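Chaperone protein gp12 (Lactococcus phage p2, PDB 3D8L) probably acts as a chaperone for the tape measure protein and may help to keep it in solution while the phage tail is assembled. Local coordinates at residues Lys12-Gly16 and Ala60-Phe64; Gln22-Met26 and Leu40-Val44; Gln45-Tyr49 and Phe73-Gly79. The protein carries 1 engineered substitution. One frame throughout, in Å; residues are numbered along the deposited sequence.

Contact 1. Residues Lys12-Gly16 and Ala60-Phe64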
ATOM      1  N   LYS A  12      13.171 -16.288 -13.382  1.00 62.75           N
ATOM      2  CA  LYS A  12      14.257 -16.872 -14.143  1.00 62.62           C
ATOM      3  C   LYS A  12      13.955 -18.324 -14.486  1.00 62.48           C
ATOM      4  O   LYS A  12      14.194 -18.764 -15.615  1.00 62.62           O
ATOM      5  CB  LYS A  12      15.562 -16.812 -13.381  1.00 62.62           C
ATOM      6  CG  LYS A  12      16.722 -16.868 -14.301  1.00 62.21           C
ATOM      7  CD  LYS A  12      17.966 -17.258 -13.552  1.00 64.10           C
ATOM      8  CE  LYS A  12      19.221 -16.693 -14.257  1.00 66.03           C
ATOM      9  NZ  LYS A  12      19.006 -16.702 -15.754  1.00 67.21           N
ATOM     10  N   MET A  13      13.439 -19.080 -13.520  1.00 61.98           N
ATOM     11  CA  MET A  13      13.154 -20.486 -13.772  1.00 61.49           C
ATOM     12  C   MET A  13      12.115 -20.591 -14.882  1.00 62.06           C
ATOM     13  O   MET A  13      12.062 -21.597 -15.572  1.00 62.95           O
ATOM     14  CB  MET A  13      12.625 -21.189 -12.515  1.00 61.23           C
ATOM     15  CG  MET A  13      13.609 -21.327 -11.380  1.00 60.20           C
ATOM     16  SD  MET A  13      12.793 -21.723  -9.835  1.00 58.00           S
ATOM     17  CE  MET A  13      14.253 -22.228  -8.923  1.00 59.40           C
ATOM     18  N   ILE A  14      11.287 -19.565 -15.052  1.00 62.22           N
ATOM     19  CA  ILE A  14      10.157 -19.668 -15.948  1.00 62.61           C
ATOM     20  C   ILE A  14      10.533 -19.227 -17.363  1.00 62.99           C
ATOM     21  O   ILE A  14      10.221 -19.910 -18.342  1.00 62.72           O
ATOM     22  CB  ILE A  14       8.958 -18.819 -15.438  1.00 62.77           C
ATOM     23  CG1 ILE A  14       8.463 -19.348 -14.080  1.00 63.79           C
ATOM     24  CG2 ILE A  14       7.772 -18.893 -16.430  1.00 62.54           C
ATOM     25  CD1 ILE A  14       7.398 -18.458 -13.388  1.00 62.81           C
ATOM     26  N   THR A  15      11.185 -18.074 -17.461  1.00 63.08           N
ATOM     27  CA  THR A  15      11.411 -17.434 -18.733  1.00 63.14           C
ATOM     28  C   THR A  15      12.812 -17.640 -19.232  1.00 63.34           C
ATOM     29  O   THR A  15      13.127 -17.277 -20.360  1.00 63.54           O
ATOM     30  CB  THR A  15      11.258 -15.928 -18.603  1.00 63.33           C
ATOM     31  OG1 THR A  15      12.384 -15.408 -17.888  1.00 64.04           O
ATOM     32  CG2 THR A  15       9.963 -15.550 -17.891  1.00 63.14           C
ATOM     33  N   GLY A  16      13.677 -18.166 -18.379  1.00 64.03           N
ATOM     34  CA  GLY A  16      15.079 -18.342 -18.719  1.00 64.31           C
ATOM     35  C   GLY A  16      15.873 -17.050 -18.685  1.00 64.78           C
ATOM     36  O   GLY A  16      17.086 -17.069 -18.938  1.00 64.99           O
ATOM     37  N   ALA A  60       3.817 -23.052 -15.354  1.00 61.45           N
ATOM     38  CA  ALA A  60       4.185 -21.683 -15.767  1.00 61.45           C
ATOM     39  C   ALA A  60       5.189 -21.736 -16.918  1.00 61.26           C
ATOM     40  O   ALA A  60       5.100 -20.961 -17.866  1.00 60.84           O
ATOM     41  CB  ALA A  60       4.761 -20.903 -14.600  1.00 61.46           C
ATOM     42  N   LYS A  61       6.127 -22.673 -16.819  1.00 61.36           N
ATOM     43  CA  LYS A  61       7.206 -22.794 -17.779  1.00 61.70           C
ATOM     44  C   LYS A  61       6.590 -23.042 -19.132  1.00 62.06           C
ATOM     45  O   LYS A  61       6.944 -22.413 -20.139  1.00 61.82           O
ATOM     46  CB  LYS A  61       8.104 -23.975 -17.428  1.00 61.87           C
ATOM     47  CG  LYS A  61       9.324 -23.686 -16.535  1.00 62.07           C
ATOM     48  CD  LYS A  61      10.385 -24.819 -16.744  1.00 62.23           C
ATOM     49  CE  LYS A  61      11.377 -24.936 -15.602  1.00 63.08           C
ATOM     50  NZ  LYS A  61      12.607 -25.523 -16.109  1.00 63.58           N
ATOM     51  N   SER A  62       5.640 -23.965 -19.153  1.00 62.32           N
ATOM     52  CA  SER A  62       5.065 -24.359 -20.416  1.00 62.53           C
ATOM     53  C   SER A  62       4.043 -23.320 -20.895  1.00 62.77           C
ATOM     54  O   SER A  62       3.916 -23.085 -22.096  1.00 63.10           O
ATOM     55  CB  SER A  62       4.469 -25.756 -20.311  1.00 62.20           C
ATOM     56  OG  SER A  62       3.290 -25.710 -19.568  1.00 62.13           O
ATOM     57  N   ASP A  63       3.327 -22.681 -19.975  1.00 62.75           N
ATOM     58  CA  ASP A  63       2.384 -21.659 -20.391  1.00 62.83           C
ATOM     59  C   ASP A  63       3.150 -20.552 -21.105  1.00 62.83           C
ATOM     60  O   ASP A  63       2.728 -20.058 -22.163  1.00 62.17           O
ATOM     61  CB  ASP A  63       1.574 -21.125 -19.198  1.00 63.02           C
ATOM     62  CG  ASP A  63       0.275 -21.927 -18.962  1.00 65.33           C
ATOM     63  OD1 ASP A  63       0.128 -23.032 -19.562  1.00 68.07           O
ATOM     64  OD2 ASP A  63      -0.608 -21.456 -18.193  1.00 66.68           O
ATOM     65  N   PHE A  64       4.297 -20.192 -20.520  1.00 62.84           N
ATOM     66  CA  PHE A  64       5.159 -19.142 -21.049  1.00 62.37           C
ATOM     67  C   PHE A  64       5.786 -19.632 -22.351  1.00 62.11           C
ATOM     68  O   PHE A  64       5.903 -18.909 -23.322  1.00 62.35           O
ATOM     69  CB  PHE A  64       6.243 -18.809 -20.030  1.00 62.42           C
ATOM     70  CG  PHE A  64       6.986 -17.537 -20.324  1.00 62.69           C
ATOM     71  CD1 PHE A  64       6.436 -16.305 -19.993  1.00 63.14           C
ATOM     72  CD2 PHE A  64       8.240 -17.568 -20.929  1.00 62.30           C
ATOM     73  CE1 PHE A  64       7.119 -15.127 -20.263  1.00 62.98           C
ATOM     74  CE2 PHE A  64       8.933 -16.393 -21.207  1.00 61.81           C
ATOM     75  CZ  PHE A  64       8.386 -15.174 -20.865  1.00 62.26           C
TER
HETATM   76  O   HOH W   1       9.205 -21.179 -20.482  1.00 52.75           O
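A60 turns its CB at I14 of helix 7-15, and its methyl lies 3.8 Å from I14 CD1, the far end of the isoleucine chain. The other branch, I14 CG2, is anti to the backbone N (chi1 -63° for CG1) and rests 3.7 Å from A60 O, so both branches of the isoleucine lie against A60. K61 comes next, where the backbones run closest, with its CA 4.7 Å from that of I14. Its extended chain passes alongside the end of helix 7-15 and brings CE within 3.4 Å of M13 O. One water donates to both backbones, 2.7 Å from I14 O and 2.6 Å from K61 O, bridging two carbonyl oxygens that could not bond to each other. A turn further on, F64 returns to the interface. Its CB packs against I14 CG2, while its ring takes the methyl of T15 over one face, a CH-pi contact with CG2 3.6 Å from the ring centroid and 21° off the normal. T15 OG1 is hydrogen-bonded at its own helix end, to F11 O and K17 N. The mostly apolar contact thus joins the C-terminal turn of helix 7-15 to the first half of helix 57-70; beside it runs helix 37-53, whose F43 meets the F64 ring edge-to-face and also touches T15, with Y46 and L50 packing on F64.

Contact 2. Residues Gln22-Met26 and Leu40-Val44; sequences QQKAM and LMEFV
M26 and L40 bury the most surface here, with Q22 close behind. L40 drives its CD1 branch against the backbone of helix 19-31, 3.5 Å from A25 C and equally near M26 N, with A25 CB 3.6 Å away. M26 crosses the same branch obliquely with its CG, then runs on past M41, its SD 3.9 Å from M41 CG. A bend at the last torsion (chi3 -64°) swings the terminal methyl to V44, where M26 CE and V44 CG2 meet tip to tip. The two segments belong to an antiparallel helical hairpin, helices 19-31 and 37-53 joined by a short connection, with local axes 10.2 Å apart and N-to-C directions at 158°. Toward the other end, Q22 lays its CB 3.8 Å from V44 CG2. Its chain bends at chi2 and carries the amide between L40 and F43: NE2 lies 3.8 Å from L40 CD2, and the amide plane stands at 72° to the F43 ring. No hydrogen bond links the segments. F11 of helix 7-15 touches both Q22 and F43, while L80 of helix 80-88 touches M26 and V44.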
ATOM      1  N   GLN A  22      16.335  -7.587 -17.268  1.00 69.69           N
ATOM      2  CA  GLN A  22      15.191  -7.233 -18.149  1.00 70.01           C
ATOM      3  C   GLN A  22      14.682  -5.793 -18.126  1.00 70.14           C
ATOM      4  O   GLN A  22      14.407  -5.263 -19.198  1.00 70.96           O
ATOM      5  CB  GLN A  22      13.989  -8.155 -17.961  1.00 70.13           C
ATOM      6  CG  GLN A  22      14.200  -9.613 -18.385  1.00 71.20           C
ATOM      7  CD  GLN A  22      14.796  -9.772 -19.785  1.00 72.62           C
ATOM      8  OE1 GLN A  22      15.943  -9.400 -20.002  1.00 74.01           O
ATOM      9  NE2 GLN A  22      14.041 -10.382 -20.718  1.00 73.20           N
ATOM     10  N   GLN A  23      14.537  -5.131 -16.983  1.00 69.82           N
ATOM     11  CA  GLN A  23      14.109  -3.716 -17.078  1.00 69.69           C
ATOM     12  C   GLN A  23      15.220  -2.803 -17.604  1.00 68.95           C
ATOM     13  O   GLN A  23      14.938  -1.745 -18.166  1.00 68.66           O
ATOM     14  CB  GLN A  23      13.592  -3.162 -15.756  1.00 70.72           C
ATOM     15  CG  GLN A  23      12.491  -4.000 -15.058  1.00 72.81           C
ATOM     16  CD  GLN A  23      12.889  -4.253 -13.602  1.00 76.33           C
ATOM     17  OE1 GLN A  23      12.856  -3.336 -12.747  1.00 79.21           O
ATOM     18  NE2 GLN A  23      13.350  -5.478 -13.328  1.00 77.27           N
ATOM     19  N   LYS A  24      16.477  -3.205 -17.422  1.00 68.08           N
ATOM     20  CA  LYS A  24      17.602  -2.466 -18.030  1.00 67.65           C
ATOM     21  C   LYS A  24      17.534  -2.639 -19.543  1.00 67.19           C
ATOM     22  O   LYS A  24      17.855  -1.722 -20.309  1.00 67.13           O
ATOM     23  CB  LYS A  24      18.978  -2.923 -17.484  1.00 67.32           C
ATOM     24  CG  LYS A  24      20.051  -1.811 -17.501  1.00 67.37           C
ATOM     25  CD  LYS A  24      21.382  -2.249 -16.891  1.00 67.06           C
ATOM     26  CE  LYS A  24      22.351  -1.069 -16.769  1.00 66.50           C
ATOM     27  NZ  LYS A  24      23.659  -1.431 -16.124  1.00 66.43           N
ATOM     28  N   ALA A  25      17.107  -3.827 -19.957  1.00 66.84           N
ATOM     29  CA  ALA A  25      16.879  -4.112 -21.356  1.00 66.73           C
ATOM     30  C   ALA A  25      15.776  -3.212 -21.897  1.00 66.53           C
ATOM     31  O   ALA A  25      15.933  -2.643 -22.978  1.00 66.39           O
ATOM     32  CB  ALA A  25      16.525  -5.560 -21.535  1.00 66.23           C
ATOM     33  N   MET A  26      14.690  -3.059 -21.130  1.00 66.57           N
ATOM     34  CA  MET A  26      13.518  -2.262 -21.561  1.00 66.90           C
ATOM     35  C   MET A  26      13.829  -0.783 -21.740  1.00 67.70           C
ATOM     36  O   MET A  26      13.274  -0.156 -22.633  1.00 68.10           O
ATOM     37  CB  MET A  26      12.324  -2.402 -20.595  1.00 67.02           C
ATOM     38  CG  MET A  26      11.237  -3.419 -21.015  1.00 66.48           C
ATOM     39  SD  MET A  26       9.917  -3.593 -19.811  1.00 64.54           S
ATOM     40  CE  MET A  26      10.786  -4.235 -18.429  1.00 65.00           C
ATOM     41  N   LEU A  40       9.647  -7.230 -25.728  1.00 62.15           N
ATOM     42  CA  LEU A  40      10.300  -7.183 -24.419  1.00 62.33           C
ATOM     43  C   LEU A  40       9.302  -6.935 -23.288  1.00 62.20           C
ATOM     44  O   LEU A  40       9.321  -7.642 -22.283  1.00 62.33           O
ATOM     45  CB  LEU A  40      11.373  -6.106 -24.370  1.00 62.57           C
ATOM     46  CG  LEU A  40      12.704  -6.572 -23.800  1.00 62.18           C
ATOM     47  CD1 LEU A  40      13.529  -5.334 -23.452  1.00 62.10           C
ATOM     48  CD2 LEU A  40      12.527  -7.521 -22.619  1.00 60.87           C
ATOM     49  N   MET A  41       8.436  -5.939 -23.462  1.00 61.83           N
ATOM     50  CA  MET A  41       7.451  -5.611 -22.439  1.00 61.70           C
ATOM     51  C   MET A  41       6.516  -6.776 -22.126  1.00 61.92           C
ATOM     52  O   MET A  41       6.219  -7.042 -20.967  1.00 61.22           O
ATOM     53  CB  MET A  41       6.641  -4.404 -22.842  1.00 61.40           C
ATOM     54  CG  MET A  41       7.371  -3.093 -22.686  1.00 60.76           C
ATOM     55  SD  MET A  41       6.121  -1.893 -23.023  1.00 60.20           S
ATOM     56  CE  MET A  41       6.954  -0.801 -24.159  1.00 60.38           C
ATOM     57  N   GLU A  42       6.074  -7.484 -23.157  1.00 62.29           N
ATOM     58  CA  GLU A  42       5.137  -8.603 -22.956  1.00 62.65           C
ATOM     59  C   GLU A  42       5.862  -9.808 -22.339  1.00 62.85           C
ATOM     60  O   GLU A  42       5.302 -10.551 -21.518  1.00 62.85           O
ATOM     61  CB  GLU A  42       4.438  -8.975 -24.270  1.00 62.28           C
ATOM     62  CG  GLU A  42       3.762  -7.782 -24.859  1.00 62.63           C
ATOM     63  CD  GLU A  42       2.898  -8.064 -26.072  1.00 63.18           C
ATOM     64  OE1 GLU A  42       2.787  -9.253 -26.449  1.00 65.75           O
ATOM     65  OE2 GLU A  42       2.329  -7.080 -26.636  1.00 61.98           O
ATOM     66  N   PHE A  43       7.122  -9.981 -22.706  1.00 63.01           N
ATOM     67  CA  PHE A  43       7.938 -11.038 -22.100  1.00 63.34           C
ATOM     68  C   PHE A  43       7.916 -10.823 -20.608  1.00 63.64           C
ATOM     69  O   PHE A  43       7.562 -11.740 -19.874  1.00 64.47           O
ATOM     70  CB  PHE A  43       9.361 -10.978 -22.629  1.00 63.20           C
ATOM     71  CG  PHE A  43      10.229 -12.128 -22.256  1.00 62.59           C
ATOM     72  CD1 PHE A  43      10.614 -13.064 -23.234  1.00 63.27           C
ATOM     73  CD2 PHE A  43      10.769 -12.225 -20.985  1.00 63.24           C
ATOM     74  CE1 PHE A  43      11.521 -14.127 -22.944  1.00 63.24           C
ATOM     75  CE2 PHE A  43      11.673 -13.290 -20.659  1.00 64.69           C
ATOM     76  CZ  PHE A  43      12.054 -14.247 -21.655  1.00 63.14           C
ATOM     77  N   VAL A  44       8.227  -9.601 -20.163  1.00 63.55           N
ATOM     78  CA  VAL A  44       8.310  -9.337 -18.724  1.00 63.27           C
ATOM     79  C   VAL A  44       6.930  -9.377 -18.093  1.00 63.41           C
ATOM     80  O   VAL A  44       6.748 -10.055 -17.107  1.00 63.84           O
ATOM     81  CB  VAL A  44       8.970  -8.008 -18.417  1.00 63.22           C
ATOM     82  CG1 VAL A  44       9.010  -7.811 -16.935  1.00 62.68           C
ATOM     83  CG2 VAL A  44      10.371  -7.960 -19.022  1.00 62.12           C
TER

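Contact 3. Residues Gln45-Tyr49 and Phe73-Gly79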
ATOM      1  N   GLN A  45       5.964  -8.689 -18.694  1.00 63.43           N
ATOM      2  CA  GLN A  45       4.583  -8.693 -18.216  1.00 63.44           C
ATOM      3  C   GLN A  45       4.083 -10.098 -17.875  1.00 63.82           C
ATOM      4  O   GLN A  45       3.593 -10.347 -16.759  1.00 63.83           O
ATOM      5  CB  GLN A  45       3.636  -8.053 -19.245  1.00 62.93           C
ATOM      6  CG  GLN A  45       2.213  -7.995 -18.723  1.00 63.12           C
ATOM      7  CD  GLN A  45       1.223  -7.217 -19.576  1.00 62.29           C
ATOM      8  OE1 GLN A  45       0.165  -6.836 -19.082  1.00 59.00           O
ATOM      9  NE2 GLN A  45       1.538  -7.010 -20.855  1.00 61.12           N
ATOM     10  N   TYR A  46       4.199 -11.014 -18.827  1.00 64.46           N
ATOM     11  CA  TYR A  46       3.577 -12.348 -18.653  1.00 64.86           C
ATOM     12  C   TYR A  46       4.421 -13.176 -17.743  1.00 65.27           C
ATOM     13  O   TYR A  46       3.877 -13.930 -16.932  1.00 66.05           O
ATOM     14  CB  TYR A  46       3.381 -13.101 -19.977  1.00 65.03           C
ATOM     15  CG  TYR A  46       2.555 -14.364 -19.884  1.00 64.70           C
ATOM     16  CD1 TYR A  46       1.420 -14.434 -19.101  1.00 65.84           C
ATOM     17  CD2 TYR A  46       2.886 -15.483 -20.629  1.00 66.07           C
ATOM     18  CE1 TYR A  46       0.658 -15.601 -19.041  1.00 65.25           C
ATOM     19  CE2 TYR A  46       2.146 -16.653 -20.547  1.00 64.88           C
ATOM     20  CZ  TYR A  46       1.034 -16.696 -19.755  1.00 64.53           C
ATOM     21  OH  TYR A  46       0.280 -17.832 -19.695  1.00 64.84           O
ATOM     22  N   GLY A  47       5.741 -13.015 -17.879  1.00 65.02           N
ATOM     23  CA  GLY A  47       6.725 -13.681 -17.009  1.00 64.78           C
ATOM     24  C   GLY A  47       6.568 -13.321 -15.546  1.00 64.60           C
ATOM     25  O   GLY A  47       6.582 -14.186 -14.673  1.00 64.48           O
ATOM     26  N   LEU A  48       6.391 -12.031 -15.292  1.00 64.57           N
ATOM     27  CA  LEU A  48       6.194 -11.516 -13.937  1.00 64.15           C
ATOM     28  C   LEU A  48       4.828 -11.996 -13.429  1.00 63.94           C
ATOM     29  O   LEU A  48       4.695 -12.381 -12.267  1.00 63.25           O
ATOM     30  CB  LEU A  48       6.264  -9.980 -13.934  1.00 63.71           C
ATOM     31  CG  LEU A  48       6.949  -9.326 -12.755  1.00 63.73           C
ATOM     32  CD1 LEU A  48       6.728  -7.813 -12.773  1.00 63.20           C
ATOM     33  CD2 LEU A  48       6.422  -9.935 -11.469  1.00 64.62           C
ATOM     34  N   TYR A  49       3.818 -11.972 -14.303  1.00 63.73           N
ATOM     35  CA  TYR A  49       2.493 -12.416 -13.896  1.00 63.79           C
ATOM     36  C   TYR A  49       2.581 -13.850 -13.398  1.00 63.75           C
ATOM     37  O   TYR A  49       2.094 -14.188 -12.319  1.00 63.18           O
ATOM     38  CB  TYR A  49       1.503 -12.370 -15.057  1.00 63.84           C
ATOM     39  CG  TYR A  49       0.187 -13.018 -14.704  1.00 63.56           C
ATOM     40  CD1 TYR A  49      -0.705 -12.370 -13.898  1.00 64.12           C
ATOM     41  CD2 TYR A  49      -0.133 -14.286 -15.125  1.00 62.80           C
ATOM     42  CE1 TYR A  49      -1.885 -12.939 -13.541  1.00 64.17           C
ATOM     43  CE2 TYR A  49      -1.332 -14.875 -14.759  1.00 62.96           C
ATOM     44  CZ  TYR A  49      -2.211 -14.188 -13.971  1.00 63.34           C
ATOM     45  OH  TYR A  49      -3.447 -14.705 -13.586  1.00 63.74           O
ATOM     46  N   PHE A  73      -1.360 -14.293 -24.672  1.00 61.26           N
ATOM     47  CA  PHE A  73      -1.286 -14.430 -23.220  1.00 61.29           C
ATOM     48  C   PHE A  73      -2.410 -13.691 -22.490  1.00 61.20           C
ATOM     49  O   PHE A  73      -3.316 -13.126 -23.102  1.00 60.66           O
ATOM     50  CB  PHE A  73       0.108 -13.996 -22.704  1.00 61.76           C
ATOM     51  CG  PHE A  73       0.322 -12.497 -22.686  1.00 62.04           C
ATOM     52  CD1 PHE A  73       0.553 -11.799 -23.860  1.00 61.77           C
ATOM     53  CD2 PHE A  73       0.326 -11.794 -21.494  1.00 62.20           C
ATOM     54  CE1 PHE A  73       0.747 -10.419 -23.848  1.00 61.55           C
ATOM     55  CE2 PHE A  73       0.530 -10.414 -21.489  1.00 62.29           C
ATOM     56  CZ  PHE A  73       0.733  -9.731 -22.673  1.00 61.40           C
ATOM     57  N   ASP A  74      -2.352 -13.765 -21.168  1.00 61.69           N
ATOM     58  CA  ASP A  74      -3.315 -13.150 -20.279  1.00 62.09           C
ATOM     59  C   ASP A  74      -2.677 -13.006 -18.923  1.00 62.33           C
ATOM     60  O   ASP A  74      -2.001 -13.931 -18.470  1.00 63.01           O
ATOM     61  CB  ASP A  74      -4.509 -14.045 -20.095  1.00 62.43           C
ATOM     62  CG  ASP A  74      -5.657 -13.329 -19.438  1.00 65.14           C
ATOM     63  OD1 ASP A  74      -6.130 -12.294 -19.979  1.00 69.54           O
ATOM     64  OD2 ASP A  74      -6.113 -13.809 -18.386  1.00 69.66           O
ATOM     65  N   THR A  75      -2.887 -11.862 -18.280  1.00 62.01           N
ATOM     66  CA  THR A  75      -2.365 -11.608 -16.946  1.00 61.55           C
ATOM     67  C   THR A  75      -3.508 -11.041 -16.147  1.00 61.24           C
ATOM     68  O   THR A  75      -3.342 -10.174 -15.317  1.00 61.26           O
ATOM     69  CB  THR A  75      -1.258 -10.597 -16.984  1.00 61.47           C
ATOM     70  OG1 THR A  75      -1.788  -9.356 -17.482  1.00 62.21           O
ATOM     71  CG2 THR A  75      -0.110 -11.079 -17.856  1.00 60.81           C
ATOM     72  N   ASP A  76      -4.694 -11.517 -16.454  1.00 61.14           N
ATOM     73  CA  ASP A  76      -5.859 -11.258 -15.651  1.00 61.07           C
ATOM     74  C   ASP A  76      -6.177  -9.805 -15.435  1.00 60.33           C
ATOM     75  O   ASP A  76      -6.588  -9.419 -14.367  1.00 60.07           O
ATOM     76  CB  ASP A  76      -5.683 -11.929 -14.314  1.00 61.96           C
ATOM     77  CG  ASP A  76      -6.981 -12.412 -13.771  1.00 64.79           C
ATOM     78  OD1 ASP A  76      -7.905 -11.590 -13.585  1.00 66.75           O
ATOM     79  OD2 ASP A  76      -7.083 -13.637 -13.565  1.00 69.97           O
ATOM     80  N   GLY A  77      -5.985  -8.997 -16.463  1.00 59.96           N
ATOM     81  CA  GLY A  77      -6.279  -7.580 -16.375  1.00 59.61           C
ATOM     82  C   GLY A  77      -5.122  -6.741 -15.858  1.00 59.23           C
ATOM     83  O   GLY A  77      -5.209  -5.520 -15.855  1.00 59.69           O
ATOM     84  N   LYS A  78      -4.029  -7.374 -15.455  1.00 58.44           N
ATOM     85  CA  LYS A  78      -2.917  -6.656 -14.873  1.00 58.20           C
ATOM     86  C   LYS A  78      -1.885  -6.193 -15.913  1.00 57.46           C
ATOM     87  O   LYS A  78      -1.249  -6.996 -16.587  1.00 56.79           O
ATOM     88  CB  LYS A  78      -2.253  -7.547 -13.823  1.00 58.50           C
ATOM     89  CG  LYS A  78      -3.256  -8.035 -12.737  1.00 59.04           C
ATOM     90  CD  LYS A  78      -2.732  -9.272 -11.950  1.00 58.37           C
ATOM     91  CE  LYS A  78      -3.841  -9.883 -11.086  1.00 58.37           C
ATOM     92  NZ  LYS A  78      -4.679  -8.857 -10.438  1.00 57.39           N
ATOM     93  N   GLY A  79      -1.709  -4.886 -16.024  1.00 56.98           N
ATOM     94  CA  GLY A  79      -0.645  -4.346 -16.858  1.00 57.05           C
ATOM     95  C   GLY A  79       0.722  -4.526 -16.223  1.00 57.05           C
ATOM     96  O   GLY A  79       0.838  -4.959 -15.086  1.00 57.75           O
TER
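Y49 and T75 form the tight centre of this contact. The threonine backbone lies over the middle of the tyrosine ring, T75 CA 3.6 Å from its centroid and 11° off the normal, a CH-pi contact, and T75 CG2 reaches on to Y49 CB at 3.5 Å. A second contact of the same kind lies about one turn back along the helix, where F73 CB sits over the centre of the Y46 ring, 3.7 Å from the centroid. Both tyrosines hold CG anti to the backbone N (chi1 171° for Y49), which sends their rings out from helix 37-53 to meet the chain. The F73 ring itself tilts against Y46, the planes 48° apart, and F73 CD2 packs on Y46 CB. Q45 stretches between F73 and T75; its extended side chain crosses that of F73 at about a right angle, with CD at the ring's edge.

The partner of the helix is the connection between helices 57-70 and 80-88, which folds into a type I' beta turn from T75 to K78. K78 N bonds to T75 O across it, and T75 OG1 donates to K78 O at 2.6 Å, tying the threonine side chain to the far side of the turn. G77, at positive phi, suits that geometry, and G79 takes the N-cap position of helix 80-88.

Toward solvent the fit is looser. D76 offers its CB to Y49 OH at 3.6 Å, while K78 brings only CD near the edge of the Y49 ring, 4.1 Å from CE1. D74 lies at the exposed rim; its OD2 accepts a weak hydrogen bond from D76 N. F67 of helix 57-70 meets the rings of both Y46 and F73.

How the contacts relate
Helix 37-53 is common to all three sites: contact 2 uses its first half, contact 3 its middle, and the F64 ring of contact 1 packs against it. Contact centres lie about 15 Å (1 and 2) and 13 Å (1 and 3, 2 and 3) apart, near enough to touch, as where T15 CB meets F43 CE2 at 3.4 Å. Along the chain, contact 2 is nested within the loop closed by contact 1, the segments of contacts 1 and 3 alternate, and contacts 2 and 3 follow in series. The other helices of this all-helical subunit, which assembles into hexamers and further into a spiral, pack around helix 37-53, helix 80-88 through side chains such as L80 and L83.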